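Local coordinates for PhnB-like domain-containing protein (Pseudomonas aeruginosa, PDB 1U69) that is of unknown function but belongs to the PhnB-like branch of the glyoxalase superfamily and has been put forward as a potential drug-resistance protein, at residues A[30-35]-A[55-60]; A[78-83]-A[116-121]; A[85-90]-A[149-154]; A[105-110]-A[142-147]. One frame throughout, in Å; residues are numbered along the deposited sequence.

Contact 1. Residues A[30-35]-A[55-60]; sequences DSAVLA and EFRVMG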
loop_
_atom_site.group_PDB
_atom_site.type_symbol
_atom_site.label_atom_id
_atom_site.label_comp_id
_atom_site.label_asym_id
_atom_site.label_seq_id
_atom_site.Cartn_x
_atom_site.Cartn_y
_atom_site.Cartn_z
ATOM N N ASP A 30 -9.959 9.570 1.035
ATOM C CA ASP A 30 -9.990 8.167 0.596
ATOM C C ASP A 30 -10.426 7.216 1.712
ATOM O O ASP A 30 -9.795 6.184 1.986
ATOM C CB ASP A 30 -8.628 7.744 0.021
ATOM C CG ASP A 30 -8.733 6.541 -0.891
ATOM O OD1 ASP A 30 -9.724 6.431 -1.622
ATOM O OD2 ASP A 30 -7.870 5.641 -0.954
ATOM N N SER A 31 -11.512 7.586 2.378
ATOM C CA SER A 31 -12.053 6.792 3.471
ATOM C C SER A 31 -13.573 6.660 3.334
ATOM O O SER A 31 -14.250 7.568 2.833
ATOM C CB SER A 31 -11.657 7.415 4.812
ATOM O OG SER A 31 -10.247 7.594 4.906
ATOM N N ALA A 32 -14.103 5.537 3.800
ATOM C CA ALA A 32 -15.507 5.203 3.610
ATOM C C ALA A 32 -16.021 4.141 4.568
ATOM O O ALA A 32 -15.282 3.236 4.981
ATOM C CB ALA A 32 -15.723 4.722 2.171
ATOM N N VAL A 33 -17.302 4.253 4.897
ATOM C CA VAL A 33 -18.049 3.205 5.572
ATOM C C VAL A 33 -18.535 2.203 4.515
ATOM O O VAL A 33 -19.156 2.586 3.512
ATOM C CB VAL A 33 -19.268 3.792 6.348
ATOM C CG1 VAL A 33 -20.082 2.687 7.013
ATOM C CG2 VAL A 33 -18.796 4.821 7.373
ATOM N N LEU A 34 -18.274 0.924 4.745
ATOM C CA LEU A 34 -18.508 -0.097 3.722
ATOM C C LEU A 34 -19.724 -0.985 3.987
ATOM O O LEU A 34 -20.451 -1.322 3.062
ATOM C CB LEU A 34 -17.237 -0.936 3.554
ATOM C CG LEU A 34 -15.972 -0.164 3.152
ATOM C CD1 LEU A 34 -14.818 -1.120 2.910
ATOM C CD2 LEU A 34 -16.198 0.700 1.939
ATOM N N ALA A 35 -19.949 -1.349 5.241
ATOM C CA ALA A 35 -21.029 -2.269 5.604
ATOM C C ALA A 35 -21.309 -2.218 7.092
ATOM O O ALA A 35 -20.422 -1.951 7.884
ATOM C CB ALA A 35 -20.681 -3.672 5.206
ATOM N N GLU A 55 -17.755 -2.418 8.860
ATOM C CA GLU A 55 -16.592 -2.444 7.976
ATOM C C GLU A 55 -16.368 -1.042 7.444
ATOM O O GLU A 55 -17.301 -0.379 7.020
ATOM C CB GLU A 55 -16.788 -3.421 6.819
ATOM C CG GLU A 55 -16.983 -4.879 7.207
ATOM C CD GLU A 55 -17.233 -5.753 5.987
ATOM O OE1 GLU A 55 -16.477 -5.634 4.999
ATOM O OE2 GLU A 55 -18.193 -6.525 5.991
ATOM N N PHE A 56 -15.124 -0.577 7.488
ATOM C CA PHE A 56 -14.774 0.715 6.916
ATOM C C PHE A 56 -13.342 0.707 6.428
ATOM O O PHE A 56 -12.615 -0.234 6.702
ATOM C CB PHE A 56 -15.051 1.864 7.902
ATOM C CG PHE A 56 -14.166 1.886 9.146
ATOM C CD1 PHE A 56 -13.044 2.705 9.211
ATOM C CD2 PHE A 56 -14.504 1.144 10.276
ATOM C CE1 PHE A 56 -12.259 2.746 10.369
ATOM C CE2 PHE A 56 -13.737 1.220 11.429
ATOM C CZ PHE A 56 -12.622 2.014 11.464
ATOM N N ARG A 57 -12.972 1.706 5.636
ATOM C CA ARG A 57 -11.612 1.803 5.117
ATOM C C ARG A 57 -11.095 3.178 5.399
ATOM O O ARG A 57 -11.808 4.160 5.168
ATOM C CB ARG A 57 -11.580 1.540 3.606
ATOM C CG ARG A 57 -10.179 1.412 3.003
ATOM C CD ARG A 57 -10.187 1.192 1.502
ATOM N NE ARG A 57 -11.247 2.010 0.941
ATOM C CZ ARG A 57 -12.405 1.548 0.464
ATOM N NH1 ARG A 57 -12.664 0.239 0.382
ATOM N NH2 ARG A 57 -13.299 2.403 0.016
ATOM N N VAL A 58 -9.870 3.279 5.910
ATOM C CA VAL A 58 -9.240 4.585 6.091
ATOM C C VAL A 58 -7.901 4.668 5.373
ATOM O O VAL A 58 -6.951 4.023 5.759
ATOM C CB VAL A 58 -9.063 4.995 7.596
ATOM C CG1 VAL A 58 -10.396 5.350 8.184
ATOM C CG2 VAL A 58 -8.415 3.912 8.428
HETATM N N MSE A 59 -7.858 5.429 4.288
HETATM C CA MSE A 59 -6.613 5.688 3.571
HETATM C C MSE A 59 -5.833 4.401 3.249
HETATM O O MSE A 59 -4.627 4.317 3.495
HETATM C CB MSE A 59 -5.756 6.665 4.379
HETATM C CG MSE A 59 -6.366 8.052 4.464
HETATM SE SE MSE A 59 -5.491 9.178 5.769
HETATM C CE MSE A 59 -6.207 8.412 7.458
ATOM N N GLY A 60 -6.529 3.426 2.670
ATOM C CA GLY A 60 -5.894 2.204 2.190
ATOM C C GLY A 60 -5.954 1.042 3.155
ATOM O O GLY A 60 -5.602 -0.090 2.778
HETATM O O HOH W 1 -8.907 3.902 1.072
HETATM O O HOH W 2 -12.017 4.788 0.445
#
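Residues 30-35 and 55-60 pair as antiparallel strands at the border of the N-terminal four-stranded sheet, one of the two beta-alpha-beta-beta-beta modules of this glyoxalase-superfamily fold; strand 31-38 is outermost within the chain. A classic beta bulge interrupts the pairing, because Leu34 and Ala35 both face Glu55. Glu55 O accepts a bond from Leu34 N at 2.8 Å and a weak one from Ala35 N, while Glu55 N returns to Ala35 O. Ahead of the bulge, Ala32 and Arg57 form a hydrogen-bonded pair (Arg57 N to Ala32 O 2.8 Å). Ser31, Val33, Phe56 and Val58 share the face on which helix 17-27 packs. There CB of Phe56 lies 3.2 Å from Ala32 O; CG sits between the backbone N and the carbonyl carbon (chi1 67°), and the ring end leads away from strand 31-35. On the other face the Arg57 chain, bent at chi3 (39°), crosses Leu34 at about a right angle, with Leu34 CD1 3.6 Å from Arg57 NH1. Asp30 forms salt bridges with Arg123 of the second subunit and Lys6 of the fourth. Where the strands part, Met59 N approaches Asp30 O from above its carbonyl plane, at 3.1 Å. One water ties this corner together, donating to Asp30 O at 2.6 Å and accepting from Gly60 N at 2.9 Å.

Contact 2. Residues A[78-83]-A[116-121]; sequences FSFQVA and ISWQIT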
loop_
_atom_site.group_PDB
_atom_site.type_symbol
_atom_site.label_atom_id
_atom_site.label_comp_id
_atom_site.label_asym_id
_atom_site.label_seq_id
_atom_site.Cartn_x
_atom_site.Cartn_y
_atom_site.Cartn_z
ATOM N N PHE A 78 -1.116 0.975 20.204
ATOM C CA PHE A 78 -1.521 1.028 18.794
ATOM C C PHE A 78 -1.775 2.460 18.386
ATOM O O PHE A 78 -2.389 3.225 19.143
ATOM C CB PHE A 78 -2.797 0.227 18.551
ATOM C CG PHE A 78 -3.468 0.562 17.251
ATOM C CD1 PHE A 78 -3.060 -0.021 16.080
ATOM C CD2 PHE A 78 -4.496 1.490 17.196
ATOM C CE1 PHE A 78 -3.682 0.308 14.874
ATOM C CE2 PHE A 78 -5.086 1.836 16.010
ATOM C CZ PHE A 78 -4.690 1.247 14.848
ATOM N N SER A 79 -1.351 2.813 17.174
ATOM C CA SER A 79 -1.743 4.076 16.570
ATOM C C SER A 79 -1.742 3.976 15.040
ATOM O O SER A 79 -1.057 3.138 14.458
ATOM C CB SER A 79 -0.813 5.225 16.997
ATOM O OG SER A 79 0.537 4.943 16.672
ATOM N N PHE A 80 -2.533 4.834 14.410
ATOM C CA PHE A 80 -2.465 5.062 12.958
ATOM C C PHE A 80 -1.468 6.196 12.762
ATOM O O PHE A 80 -1.598 7.215 13.400
ATOM C CB PHE A 80 -3.805 5.533 12.401
ATOM C CG PHE A 80 -4.867 4.478 12.303
ATOM C CD1 PHE A 80 -4.768 3.452 11.368
ATOM C CD2 PHE A 80 -6.022 4.571 13.068
ATOM C CE1 PHE A 80 -5.781 2.508 11.250
ATOM C CE2 PHE A 80 -7.039 3.629 12.948
ATOM C CZ PHE A 80 -6.919 2.608 12.046
ATOM N N GLN A 81 -0.483 6.025 11.894
ATOM C CA GLN A 81 0.395 7.121 11.513
ATOM C C GLN A 81 0.055 7.580 10.098
ATOM O O GLN A 81 0.196 6.857 9.141
ATOM C CB GLN A 81 1.865 6.725 11.599
ATOM C CG GLN A 81 2.802 7.875 11.296
ATOM C CD GLN A 81 4.252 7.498 11.462
ATOM O OE1 GLN A 81 4.813 7.593 12.566
ATOM N NE2 GLN A 81 4.872 7.092 10.388
ATOM N N VAL A 82 -0.422 8.817 9.998
ATOM C CA VAL A 82 -0.916 9.389 8.763
ATOM C C VAL A 82 0.136 10.349 8.240
ATOM O O VAL A 82 0.533 11.282 8.927
ATOM C CB VAL A 82 -2.246 10.153 8.989
ATOM C CG1 VAL A 82 -2.709 10.797 7.691
ATOM C CG2 VAL A 82 -3.321 9.219 9.568
ATOM N N ALA A 83 0.598 10.090 7.028
ATOM C CA ALA A 83 1.637 10.893 6.392
ATOM C C ALA A 83 0.996 12.096 5.725
ATOM O O ALA A 83 0.061 11.940 4.948
ATOM C CB ALA A 83 2.377 10.074 5.378
ATOM N N ILE A 116 -8.701 6.370 20.507
ATOM C CA ILE A 116 -7.724 5.762 19.594
ATOM C C ILE A 116 -6.649 6.782 19.268
ATOM O O ILE A 116 -6.947 7.954 19.043
ATOM C CB ILE A 116 -8.436 5.260 18.333
ATOM C CG1 ILE A 116 -9.315 4.063 18.716
ATOM C CG2 ILE A 116 -7.437 4.912 17.240
ATOM C CD1 ILE A 116 -10.435 3.826 17.800
ATOM N N SER A 117 -5.402 6.340 19.251
ATOM C CA SER A 117 -4.271 7.213 18.978
ATOM C C SER A 117 -4.024 7.381 17.477
ATOM O O SER A 117 -3.992 6.409 16.724
ATOM C CB SER A 117 -2.992 6.670 19.625
ATOM O OG SER A 117 -2.980 6.869 21.043
ATOM N N TRP A 118 -3.854 8.626 17.059
ATOM C CA TRP A 118 -3.463 8.976 15.700
ATOM C C TRP A 118 -2.171 9.769 15.769
ATOM O O TRP A 118 -1.968 10.513 16.718
ATOM C CB TRP A 118 -4.545 9.849 15.046
ATOM C CG TRP A 118 -5.835 9.147 14.859
ATOM C CD1 TRP A 118 -6.793 8.937 15.804
ATOM C CD2 TRP A 118 -6.311 8.528 13.662
ATOM N NE1 TRP A 118 -7.843 8.232 15.265
ATOM C CE2 TRP A 118 -7.572 7.968 13.952
ATOM C CE3 TRP A 118 -5.801 8.396 12.364
ATOM C CZ2 TRP A 118 -8.332 7.292 13.001
ATOM C CZ3 TRP A 118 -6.557 7.711 11.421
ATOM C CH2 TRP A 118 -7.803 7.162 11.749
ATOM N N GLN A 119 -1.306 9.592 14.774
ATOM C CA GLN A 119 -0.145 10.448 14.564
ATOM C C GLN A 119 -0.343 11.164 13.232
ATOM O O GLN A 119 -0.571 10.526 12.212
ATOM C CB GLN A 119 1.142 9.634 14.498
ATOM C CG GLN A 119 1.506 8.892 15.770
ATOM C CD GLN A 119 2.725 8.032 15.539
ATOM O OE1 GLN A 119 3.779 8.561 15.180
ATOM N NE2 GLN A 119 2.592 6.712 15.710
ATOM N N ILE A 120 -0.299 12.495 13.247
ATOM C CA ILE A 120 -0.372 13.284 12.041
ATOM C C ILE A 120 1.054 13.749 11.787
ATOM O O ILE A 120 1.546 14.669 12.438
ATOM C CB ILE A 120 -1.357 14.470 12.188
ATOM C CG1 ILE A 120 -2.730 13.995 12.720
ATOM C CG2 ILE A 120 -1.474 15.203 10.862
ATOM C CD1 ILE A 120 -3.382 12.902 11.952
ATOM N N THR A 121 1.721 13.029 10.889
ATOM C CA THR A 121 3.178 13.045 10.752
ATOM C C THR A 121 3.593 13.494 9.356
ATOM O O THR A 121 3.525 12.725 8.406
ATOM C CB THR A 121 3.732 11.631 11.014
ATOM O OG1 THR A 121 3.285 11.167 12.291
ATOM C CG2 THR A 121 5.259 11.626 11.104
HETATM O O HOH W 3 -4.816 3.650 20.275
#
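Residues 78-83 and 116-121 pair through parallel strands at one border of the C-terminal four-stranded sheet, close to the centre of the chain. Four backbone bonds zip them together, from Phe80 N on Ser117 O at the start to Thr121 N on Val82 O at the end. Between them, Gln119 N to Phe80 O and Val82 N to Gln119 O are both 2.8 Å, the latter almost straight (174°). On the face carrying Phe80, Trp118, Val82 and Ile120, the Phe80 ring and the six-membered ring of Trp118 form an offset stack, centroids 4.5 Å apart and planes inclined by 30°. The two side chains lie side by side and point the same way, and Phe80 CD2 sits over the indole face, displaced toward its rim, 3.4 Å from Trp118 CH2. Val82 CG2 comes in the indole plane against its edge, 3.8 Å from Trp118 CE3. Since 78-84 and 117-122 are the first and last strands of one beta-alpha-beta-beta-beta module, the bonds close that module in the manner of the glyoxalase fold, and helix 87-99 covers this face through Leu93 and Ile97. Trp118 NE1 is held by Asp112. On the other face, Gln81 CG, anti to the backbone N (chi1 -176°), lies 3.5 Å from Thr121 OG1. At the start of the strands a water joins Phe78 O to Ser117 N, accepting from the latter at 2.9 Å. The outer side of 78-82 pairs antiparallel with a strand of the third subunit, extending the sheet across the interface.

Contact 3. Residues A[85-90]-A[149-154]; sequences DDQAET and RIDIAT
The N-terminal end of helix 87-99 comes alongside the start of helix 152-159, with the nearest alpha carbons, those of Gln87 and Ile152, 6.5 Å apart. Both segments carry an N-cap aspartate, and the contact joins the helix of the C-terminal beta-alpha-beta-beta-beta module to the helical tail that follows it. The Gln87 amide bridges the approach to the second helix by two nearly straight bonds. Its OE1 accepts from Ile152 N at 2.9 Å, in the carbonyl plane, and its NE2 donates to Ile150 O at 3.0 Å, with that oxygen lying in the plane of the amide. A water donating to OE1 and accepting from Ala153 N adds a third link, so the amide is fixed in rotation. The side chain gets there by a bend at chi2 (64°), which swings CD out of the extended path. Gln87 NE2 also bonds Asp91, which makes a salt bridge with Arg149. Beside this polar clasp, Ile152 CD1 reaches the backbone of the first helix turn, 3.5 Å from Asp86 C, and Thr90 CG2 lies 3.7 Å from Ile150 O. Pro122 packs against Thr90, Ile150 and Ile152. Asp86 OD1 caps its own helix through Glu89 N. At the second N-cap, Asp151 OD2 takes both Thr154 N (3.1 Å) and Thr154 OG1 (2.8 Å), which approach from opposite faces of the carboxylate.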
loop_
_atom_site.group_PDB
_atom_site.type_symbol
_atom_site.label_atom_id
_atom_site.label_comp_id
_atom_site.label_asym_id
_atom_site.label_seq_id
_atom_site.Cartn_x
_atom_site.Cartn_y
_atom_site.Cartn_z
ATOM N N ASP A 85 1.505 15.872 3.442
ATOM C CA ASP A 85 2.443 16.506 2.511
ATOM C C ASP A 85 2.648 18.005 2.727
ATOM O O ASP A 85 3.586 18.567 2.176
ATOM C CB ASP A 85 2.007 16.292 1.062
ATOM C CG ASP A 85 2.623 15.059 0.436
ATOM O OD1 ASP A 85 3.563 14.453 1.021
ATOM O OD2 ASP A 85 2.212 14.637 -0.663
ATOM N N ASP A 86 1.784 18.645 3.506
ATOM C CA ASP A 86 1.965 20.066 3.810
ATOM C C ASP A 86 1.316 20.483 5.129
ATOM O O ASP A 86 0.659 19.678 5.791
ATOM C CB ASP A 86 1.461 20.934 2.641
ATOM C CG ASP A 86 -0.007 20.708 2.298
ATOM O OD1 ASP A 86 -0.828 20.333 3.159
ATOM O OD2 ASP A 86 -0.449 20.923 1.155
ATOM N N GLN A 87 1.483 21.755 5.496
ATOM C CA GLN A 87 1.015 22.241 6.786
ATOM C C GLN A 87 -0.496 22.298 6.814
ATOM O O GLN A 87 -1.096 22.062 7.858
ATOM C CB GLN A 87 1.608 23.620 7.107
ATOM C CG GLN A 87 1.459 24.041 8.556
ATOM C CD GLN A 87 2.220 23.135 9.492
ATOM O OE1 GLN A 87 3.430 22.997 9.364
ATOM N NE2 GLN A 87 1.509 22.492 10.418
ATOM N N ALA A 88 -1.111 22.629 5.673
ATOM C CA ALA A 88 -2.554 22.732 5.590
ATOM C C ALA A 88 -3.231 21.411 5.950
ATOM O O ALA A 88 -4.175 21.396 6.732
ATOM C CB ALA A 88 -2.979 23.188 4.192
ATOM N N GLU A 89 -2.764 20.309 5.371
ATOM C CA GLU A 89 -3.359 19.002 5.650
ATOM C C GLU A 89 -3.036 18.578 7.086
ATOM O O GLU A 89 -3.880 18.010 7.772
ATOM C CB GLU A 89 -2.872 17.932 4.662
ATOM C CG GLU A 89 -3.374 16.535 5.025
ATOM C CD GLU A 89 -3.022 15.467 4.006
ATOM O OE1 GLU A 89 -1.877 15.462 3.513
ATOM O OE2 GLU A 89 -3.898 14.632 3.714
ATOM N N THR A 90 -1.812 18.863 7.523
ATOM C CA THR A 90 -1.384 18.589 8.900
ATOM C C THR A 90 -2.338 19.240 9.878
ATOM O O THR A 90 -2.874 18.583 10.747
ATOM C CB THR A 90 0.071 19.065 9.119
ATOM O OG1 THR A 90 0.937 18.410 8.178
ATOM C CG2 THR A 90 0.610 18.652 10.494
ATOM N N ARG A 149 1.201 19.466 17.733
ATOM C CA ARG A 149 1.011 19.528 16.288
ATOM C C ARG A 149 2.351 19.876 15.636
ATOM O O ARG A 149 3.060 20.769 16.111
ATOM C CB ARG A 149 -0.042 20.595 15.960
ATOM C CG ARG A 149 -0.485 20.680 14.520
ATOM C CD ARG A 149 -1.505 21.779 14.266
ATOM N NE ARG A 149 -1.161 22.994 14.991
ATOM C CZ ARG A 149 -0.291 23.917 14.578
ATOM N NH1 ARG A 149 0.328 23.811 13.405
ATOM N NH2 ARG A 149 -0.049 24.978 15.346
ATOM N N ILE A 150 2.699 19.191 14.552
ATOM C CA ILE A 150 4.007 19.381 13.921
ATOM C C ILE A 150 4.005 20.619 13.047
ATOM O O ILE A 150 3.149 20.744 12.170
ATOM C CB ILE A 150 4.406 18.170 13.063
ATOM C CG1 ILE A 150 4.518 16.896 13.917
ATOM C CG2 ILE A 150 5.730 18.437 12.324
ATOM C CD1 ILE A 150 5.503 16.981 15.075
ATOM N N ASP A 151 4.973 21.511 13.284
ATOM C CA ASP A 151 5.226 22.647 12.395
ATOM C C ASP A 151 6.380 22.307 11.463
ATOM O O ASP A 151 7.531 22.191 11.881
ATOM C CB ASP A 151 5.540 23.917 13.176
ATOM C CG ASP A 151 5.729 25.108 12.264
ATOM O OD1 ASP A 151 4.708 25.679 11.812
ATOM O OD2 ASP A 151 6.856 25.491 11.892
ATOM N N ILE A 152 6.045 22.111 10.196
ATOM C CA ILE A 152 6.976 21.595 9.199
ATOM C C ILE A 152 8.174 22.520 8.957
ATOM O O ILE A 152 9.304 22.057 8.823
ATOM C CB ILE A 152 6.234 21.321 7.874
ATOM C CG1 ILE A 152 5.251 20.152 8.054
ATOM C CG2 ILE A 152 7.232 20.998 6.750
ATOM C CD1 ILE A 152 4.243 19.969 6.931
ATOM N N ALA A 153 7.922 23.817 8.903
ATOM C CA ALA A 153 8.985 24.793 8.653
ATOM C C ALA A 153 10.068 24.747 9.732
ATOM O O ALA A 153 11.256 24.875 9.434
ATOM C CB ALA A 153 8.399 26.198 8.535
ATOM N N THR A 154 9.659 24.537 10.980
ATOM C CA THR A 154 10.594 24.484 12.097
ATOM C C THR A 154 11.445 23.224 12.017
ATOM O O THR A 154 12.639 23.248 12.312
ATOM C CB THR A 154 9.829 24.517 13.433
ATOM O OG1 THR A 154 9.136 25.766 13.578
ATOM C CG2 THR A 154 10.785 24.468 14.617
HETATM O O HOH W 4 5.085 24.915 8.404
#

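Contact 4. Residues A[105-110]-A[142-147]; sequences SACGWC and EAMMTM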
loop_
_atom_site.group_PDB
_atom_site.type_symbol
_atom_site.label_atom_id
_atom_site.label_comp_id
_atom_site.label_asym_id
_atom_site.label_seq_id
_atom_site.Cartn_x
_atom_site.Cartn_y
_atom_site.Cartn_z
ATOM N N SER A 105 -1.671 15.499 21.993
ATOM C CA SER A 105 -0.525 14.873 22.642
ATOM C C SER A 105 0.757 15.407 22.007
ATOM O O SER A 105 0.745 16.484 21.417
ATOM C CB SER A 105 -0.609 13.344 22.573
ATOM O OG SER A 105 0.306 12.742 23.476
ATOM N N ALA A 106 1.846 14.653 22.126
ATOM C CA ALA A 106 3.193 15.116 21.783
ATOM C C ALA A 106 3.690 14.593 20.421
ATOM O O ALA A 106 3.364 13.485 20.019
ATOM C CB ALA A 106 4.152 14.650 22.866
ATOM N N CYS A 107 4.524 15.380 19.748
ATOM C CA CYS A 107 5.272 14.930 18.572
ATOM C C CYS A 107 4.375 14.383 17.463
ATOM O O CYS A 107 4.691 13.364 16.849
ATOM C CB CYS A 107 6.283 13.856 18.950
ATOM S SG CYS A 107 7.371 14.334 20.308
ATOM N N GLY A 108 3.251 15.049 17.235
ATOM C CA GLY A 108 2.319 14.637 16.191
ATOM C C GLY A 108 1.268 13.641 16.639
ATOM O O GLY A 108 0.334 13.355 15.900
ATOM N N TRP A 109 1.404 13.110 17.851
ATOM C CA TRP A 109 0.398 12.229 18.426
ATOM C C TRP A 109 -0.799 13.009 18.959
ATOM O O TRP A 109 -0.652 14.064 19.589
ATOM C CB TRP A 109 0.997 11.418 19.570
ATOM C CG TRP A 109 2.064 10.410 19.170
ATOM C CD1 TRP A 109 3.301 10.662 18.645
ATOM C CD2 TRP A 109 1.979 8.991 19.324
ATOM N NE1 TRP A 109 3.986 9.483 18.449
ATOM C CE2 TRP A 109 3.193 8.440 18.858
ATOM C CE3 TRP A 109 0.984 8.120 19.802
ATOM C CZ2 TRP A 109 3.437 7.058 18.859
ATOM C CZ3 TRP A 109 1.234 6.746 19.806
ATOM C CH2 TRP A 109 2.451 6.240 19.337
ATOM N N CYS A 110 -1.979 12.447 18.744
ATOM C CA CYS A 110 -3.218 12.924 19.322
ATOM C C CYS A 110 -4.160 11.726 19.497
ATOM O O CYS A 110 -3.791 10.573 19.207
ATOM C CB CYS A 110 -3.821 14.013 18.434
ATOM S SG CYS A 110 -4.206 13.468 16.757
ATOM N N GLU A 142 15.142 16.216 18.000
ATOM C CA GLU A 142 15.121 17.123 19.140
ATOM C C GLU A 142 14.124 18.270 18.944
ATOM O O GLU A 142 13.475 18.675 19.897
ATOM C CB GLU A 142 16.528 17.662 19.416
ATOM C CG GLU A 142 17.504 16.595 19.906
ATOM C CD GLU A 142 16.957 15.785 21.067
ATOM O OE1 GLU A 142 16.507 16.427 22.042
ATOM O OE2 GLU A 142 16.974 14.520 21.026
ATOM N N ALA A 143 13.963 18.755 17.715
ATOM C CA ALA A 143 12.988 19.822 17.450
ATOM C C ALA A 143 11.536 19.303 17.571
ATOM O O ALA A 143 10.662 19.967 18.137
ATOM C CB ALA A 143 13.234 20.432 16.087
HETATM N N MSE A 144 11.297 18.104 17.059
HETATM C CA MSE A 144 9.995 17.445 17.165
HETATM C C MSE A 144 9.559 17.298 18.643
HETATM O O MSE A 144 8.371 17.414 18.971
HETATM C CB MSE A 144 10.074 16.096 16.445
HETATM C CG MSE A 144 8.839 15.212 16.500
HETATM SE SE MSE A 144 9.368 13.364 16.278
HETATM C CE MSE A 144 10.242 13.158 17.998
HETATM N N MSE A 145 10.526 17.064 19.528
HETATM C CA MSE A 145 10.259 16.909 20.967
HETATM C C MSE A 145 9.621 18.151 21.614
HETATM O O MSE A 145 9.019 18.045 22.683
HETATM C CB MSE A 145 11.551 16.545 21.720
HETATM C CG MSE A 145 12.020 15.108 21.525
HETATM SE SE MSE A 145 10.749 13.787 22.079
HETATM C CE MSE A 145 10.706 14.143 24.013
ATOM N N THR A 146 9.752 19.311 20.973
ATOM C CA THR A 146 9.180 20.578 21.476
ATOM C C THR A 146 7.771 20.888 20.948
ATOM O O THR A 146 7.220 21.964 21.230
ATOM C CB THR A 146 10.109 21.788 21.129
ATOM O OG1 THR A 146 10.088 22.039 19.720
ATOM C CG2 THR A 146 11.545 21.482 21.422
HETATM N N MSE A 147 7.179 19.953 20.203
HETATM C CA MSE A 147 5.918 20.188 19.495
HETATM C C MSE A 147 4.787 19.271 19.935
HETATM O O MSE A 147 5.036 18.158 20.369
HETATM C CB MSE A 147 6.136 19.947 17.998
HETATM C CG MSE A 147 7.172 20.866 17.387
HETATM SE SE MSE A 147 7.583 20.344 15.574
HETATM C CE MSE A 147 8.958 21.692 15.202
#
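Cys107, at the tip of the type I' turn between Ala106 and Trp109, meets residues 144-147, in the C-terminal part of the helix 134-144 region. The polar part of this small surface contact is a single backbone bond, Cys107 N to Met147 O, 2.9 Å long and almost straight at 170°, with the N-H tilted from the carbonyl plane. The turns on each side are braced internally: Trp109 N bonds Ala106 O across the hairpin, and Met147 N bonds Met144 O in a type I turn. Ala143 O accepts from both Thr146 N and Thr146 OG1, the latter at 2.7 Å. The apolar part centres on the cysteine side chain. Its CB lies 3.8 Å from CG of selenomethionine Met144, whose bend at chi3 (71°) brings CE back to 3.9 Å from Cys107 SG. With SG anti to the carbonyl carbon (chi1 -53°), the sulfur also lies 3.9 Å from SE of Met145, likewise selenomethionine, and 3.5 Å from Met144 O. The backbones of Gly108, within the turn, and Cys110, just after it, bond to strand 117-122, and Cys110 packs on helix 87-99. On the other side Ala143 and Met147 rest against helix 152-159, placing the hairpin tip between the sheet and the C-terminal helices.

Overall arrangement
Contact 2 is the buried one, near the chain's centre, where parallel strands combine backbone bonds with aromatic stacking. Contact 1, in the other sheet, is antiparallel and only partly buried, with charged and water-mediated links at its end; Met59 nonetheless packs on Val82 and Trp118, joining the two sheets, and both contacts reach the third subunit. Contacts 3 and 4 lie together on one side of the centre. A glutamine amide dominates contact 3, a cysteine among selenomethionines contact 4, and Ile150 CD1 packs against both Cys107 and Met144 between them. Contact 2 touches each: Ile120 meets Thr90, while strand 117-122 neighbours strand 109-111. Contact 4 is a surface contact, distant from contact 1.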